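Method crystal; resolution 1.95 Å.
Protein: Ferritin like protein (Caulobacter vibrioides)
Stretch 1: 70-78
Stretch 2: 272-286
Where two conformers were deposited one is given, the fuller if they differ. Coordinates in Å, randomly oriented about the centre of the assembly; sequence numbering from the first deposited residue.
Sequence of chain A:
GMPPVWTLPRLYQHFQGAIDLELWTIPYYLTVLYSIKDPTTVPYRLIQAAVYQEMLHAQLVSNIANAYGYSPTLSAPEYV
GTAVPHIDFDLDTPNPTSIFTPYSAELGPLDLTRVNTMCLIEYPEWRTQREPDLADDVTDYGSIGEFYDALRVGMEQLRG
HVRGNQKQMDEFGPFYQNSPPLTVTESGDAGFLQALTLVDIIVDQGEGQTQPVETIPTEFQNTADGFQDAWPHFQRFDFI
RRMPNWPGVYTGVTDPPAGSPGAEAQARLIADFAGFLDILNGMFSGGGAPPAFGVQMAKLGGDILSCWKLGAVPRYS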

# COMPACT_ATOMS: atom_id res chain seq x y z
N TYR A 70 -0.89 10.69 16.38
CA TYR A 70 -1.43 9.35 16.23
C TYR A 70 -0.39 8.36 15.72
O TYR A 70 0.10 8.48 14.63
CB TYR A 70 -2.61 9.36 15.25
CG TYR A 70 -3.28 8.03 15.02
CD1 TYR A 70 -4.17 7.51 15.95
CD2 TYR A 70 -3.03 7.31 13.87
CE1 TYR A 70 -4.81 6.29 15.75
CE2 TYR A 70 -3.67 6.09 13.63
CZ TYR A 70 -4.53 5.57 14.58
OH TYR A 70 -5.14 4.34 14.40
N SER A 71 -0.12 7.32 16.48
CA SER A 71 0.73 6.21 16.01
C SER A 71 -0.17 5.14 15.38
O SER A 71 -1.00 4.56 16.05
CB SER A 71 1.53 5.59 17.17
OG SER A 71 2.42 6.49 17.76
N PRO A 72 -0.05 4.92 14.07
CA PRO A 72 -0.88 3.85 13.48
C PRO A 72 -0.46 2.43 13.91
O PRO A 72 0.69 2.16 14.31
CB PRO A 72 -0.65 3.99 11.98
CG PRO A 72 0.12 5.24 11.77
CD PRO A 72 0.80 5.57 13.05
N THR A 73 -1.39 1.52 13.77
CA THR A 73 -1.10 0.12 14.08
C THR A 73 -1.45 -0.71 12.88
O THR A 73 -2.38 -0.42 12.15
CB THR A 73 -1.97 -0.35 15.26
OG1 THR A 73 -3.32 -0.05 14.93
CG2 THR A 73 -1.67 0.40 16.43
N LEU A 74 -0.68 -1.74 12.62
CA LEU A 74 -0.89 -2.55 11.47
C LEU A 74 -1.33 -3.94 11.84
O LEU A 74 -0.80 -4.55 12.76
CB LEU A 74 0.39 -2.69 10.68
CG LEU A 74 0.97 -1.44 10.03
CD1 LEU A 74 2.31 -1.92 9.38
CD2 LEU A 74 0.09 -0.77 9.06
N SER A 75 -2.26 -4.47 11.08
CA SER A 75 -2.63 -5.87 11.22
C SER A 75 -2.67 -6.50 9.84
O SER A 75 -2.69 -5.79 8.84
CB SER A 75 -3.93 -6.02 11.99
OG SER A 75 -4.92 -5.22 11.49
N ALA A 76 -2.69 -7.81 9.77
CA ALA A 76 -2.66 -8.51 8.49
C ALA A 76 -3.91 -8.17 7.63
O ALA A 76 -5.04 -8.25 8.10
CB ALA A 76 -2.48 -10.05 8.70
N PRO A 77 -3.69 -7.75 6.37
CA PRO A 77 -4.78 -7.46 5.47
C PRO A 77 -5.47 -8.76 5.03
O PRO A 77 -4.85 -9.86 5.09
CB PRO A 77 -4.08 -6.78 4.29
CG PRO A 77 -2.69 -6.56 4.69
CD PRO A 77 -2.38 -7.59 5.68
N GLU A 78 -6.66 -8.60 4.49
CA GLU A 78 -7.44 -9.68 3.94
C GLU A 78 -7.68 -9.45 2.47
O GLU A 78 -7.79 -8.29 2.02
CB GLU A 78 -8.74 -9.81 4.67
CG GLU A 78 -8.51 -10.44 6.03
CD GLU A 78 -9.80 -10.73 6.77
OE1 GLU A 78 -10.37 -9.81 7.35
OE2 GLU A 78 -10.23 -11.89 6.76
N ASP A 272 6.09 -15.28 9.85
CA ASP A 272 7.11 -14.24 9.62
C ASP A 272 6.44 -12.88 9.33
O ASP A 272 6.89 -11.83 9.82
CB ASP A 272 8.06 -14.61 8.46
CG ASP A 272 9.02 -15.72 8.80
OD1 ASP A 272 9.17 -16.05 9.99
OD2 ASP A 272 9.62 -16.30 7.84
N PHE A 273 5.35 -12.88 8.60
CA PHE A 273 4.59 -11.65 8.32
C PHE A 273 4.03 -11.04 9.62
O PHE A 273 4.15 -9.83 9.78
CB PHE A 273 3.52 -11.88 7.28
CG PHE A 273 2.89 -10.61 6.74
CD1 PHE A 273 3.62 -9.70 6.01
CD2 PHE A 273 1.55 -10.32 7.02
CE1 PHE A 273 3.02 -8.56 5.54
CE2 PHE A 273 0.98 -9.16 6.54
CZ PHE A 273 1.74 -8.29 5.87
N ALA A 274 3.48 -11.87 10.50
CA ALA A 274 2.98 -11.44 11.81
C ALA A 274 4.11 -10.76 12.60
O ALA A 274 3.94 -9.69 13.17
CB ALA A 274 2.45 -12.61 12.59
N GLY A 275 5.26 -11.41 12.63
CA GLY A 275 6.41 -10.89 13.30
C GLY A 275 6.88 -9.60 12.72
O GLY A 275 7.29 -8.72 13.44
N PHE A 276 6.85 -9.48 11.41
CA PHE A 276 7.27 -8.28 10.75
C PHE A 276 6.33 -7.08 11.04
O PHE A 276 6.80 -5.95 11.27
CB PHE A 276 7.41 -8.54 9.29
CG PHE A 276 7.82 -7.35 8.52
CD1 PHE A 276 9.08 -6.83 8.67
CD2 PHE A 276 6.93 -6.74 7.66
CE1 PHE A 276 9.47 -5.72 7.97
CE2 PHE A 276 7.30 -5.62 6.95
CZ PHE A 276 8.57 -5.13 7.10
N LEU A 277 5.02 -7.33 11.05
CA LEU A 277 4.05 -6.31 11.51
C LEU A 277 4.28 -5.92 12.99
O LEU A 277 4.19 -4.74 13.29
CB LEU A 277 2.59 -6.78 11.24
CG LEU A 277 2.12 -7.01 9.77
CD1 LEU A 277 0.62 -7.21 9.71
CD2 LEU A 277 2.61 -5.92 8.80
N ASP A 278 4.57 -6.86 13.89
CA ASP A 278 4.95 -6.51 15.27
C ASP A 278 6.16 -5.55 15.29
O ASP A 278 6.14 -4.61 16.06
CB ASP A 278 5.31 -7.71 16.17
CG ASP A 278 4.12 -8.59 16.49
OD1 ASP A 278 2.93 -8.18 16.40
OD2 ASP A 278 4.38 -9.77 16.79
N ILE A 279 7.19 -5.83 14.47
CA ILE A 279 8.39 -4.98 14.39
C ILE A 279 7.91 -3.58 13.95
O ILE A 279 8.25 -2.56 14.58
CB ILE A 279 9.48 -5.56 13.44
CG1 ILE A 279 10.20 -6.75 14.14
CG2 ILE A 279 10.54 -4.52 13.04
CD1 ILE A 279 10.97 -7.62 13.21
N LEU A 280 7.13 -3.51 12.87
CA LEU A 280 6.66 -2.22 12.38
C LEU A 280 5.81 -1.47 13.37
O LEU A 280 5.94 -0.24 13.43
CB LEU A 280 5.98 -2.30 11.00
CG LEU A 280 6.79 -2.72 9.77
CD1 LEU A 280 5.80 -3.01 8.62
CD2 LEU A 280 7.78 -1.61 9.38
N ASN A 281 4.93 -2.15 14.11
CA ASN A 281 4.11 -1.51 15.12
C ASN A 281 4.94 -0.78 16.15
O ASN A 281 4.60 0.31 16.56
CB ASN A 281 3.11 -2.48 15.73
CG ASN A 281 1.96 -2.74 14.80
OD1 ASN A 281 1.67 -1.90 13.95
ND2 ASN A 281 1.36 -3.94 14.87
N GLY A 282 6.05 -1.39 16.56
CA GLY A 282 6.93 -0.79 17.54
C GLY A 282 7.55 0.47 16.97
O GLY A 282 7.55 1.55 17.63
N MSE A 283 8.01 0.37 15.73
CA MSE A 283 8.59 1.49 15.01
C MSE A 283 7.62 2.64 14.75
O MSE A 283 7.98 3.82 14.85
CB MSE A 283 9.20 1.02 13.69
CG MSE A 283 10.52 0.22 14.00
SE MSE A 283 11.10 -0.81 12.48
CE MSE A 283 11.79 0.61 11.51
N PHE A 284 6.40 2.31 14.39
CA PHE A 284 5.39 3.34 14.15
C PHE A 284 4.92 4.01 15.44
O PHE A 284 4.16 4.94 15.38
CB PHE A 284 4.17 2.70 13.48
CG PHE A 284 4.36 2.34 12.05
CD1 PHE A 284 5.56 2.47 11.40
CD2 PHE A 284 3.31 1.79 11.36
CE1 PHE A 284 5.70 2.09 10.09
CE2 PHE A 284 3.45 1.44 10.04
CZ PHE A 284 4.66 1.57 9.42
N SER A 285 5.31 3.46 16.60
CA SER A 285 4.92 4.04 17.89
C SER A 285 6.14 4.70 18.56
O SER A 285 6.11 5.00 19.74
CB SER A 285 4.26 2.99 18.79
OG SER A 285 5.05 1.81 18.84
N GLY A 286 7.18 4.94 17.78
CA GLY A 286 8.36 5.67 18.27
C GLY A 286 9.52 4.79 18.75
O GLY A 286 10.52 5.31 19.23
O HOH W 1 2.13 1.39 16.41

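Residues 70-78 form an extended segment without regular secondary structure, lying against a helix that begins earlier in the chain and runs through 272-283, and against the type I turn from Met 283 to Gly 286; the CA pairings run from Ser 71 with Ser 285 to Ala 76 with Ala 274, so the two chains run in opposite senses. Together they bury 516 Å².

The polar anchor is Asn 281. Its CA-to-CB bond points sideways, but chi1 of -76° (m) and chi2 of -25° carry the amide to the backbone of Leu 74. Leu 74 N donates to Asn 281 OD1 (2.7 Å, 159°), and Asn 281 ND2 donates to Leu 74 O (3.1 Å, 175°). The second bond is nearly straight and the first moderately bent; one planar amide thus serves the NH and the carbonyl of a single residue. Asparagine suits the place because it offers a donor and an acceptor side by side. A water adds a bridge, donating to Pro 72 O and to Asn 281 O, each at 2.7 Å from its oxygen.

With its backbone thus held, Leu 74 directs its side chain toward the helix in the mt rotamer (chi1 -65°, chi2 177°). It has the largest covered area, 111 Å². Leu 74 CD1 lies 3.7 Å from Leu 280 CD1, 4.1 Å from Leu 277 CD2 and 3.6 Å from Phe 284 CE2, three residues spaced along the second stretch. Leu 277 and Leu 280 are also mt. Phe 284 (chi1 -74°, m; chi2 5°) points toward the first stretch, with Pro 72 O at its ring edge and 3.6 Å from Phe 284 CB.

Farther along, Leu 277 CD1 packs against backbone, 3.4 Å from Ala 76 N. Phe 273, chi1 t, presents its ring edge: Phe 273 CE2 is 3.8 Å from Pro 77 CD and 4.2 Å from Ala 76 CB. At the other end, Ser 71 points toward the second stretch, its CA 5.1 Å from Ser 285 CA and its CB 3.2 Å from Phe 284 O; its OG is hydrogen-bonded elsewhere in the structure.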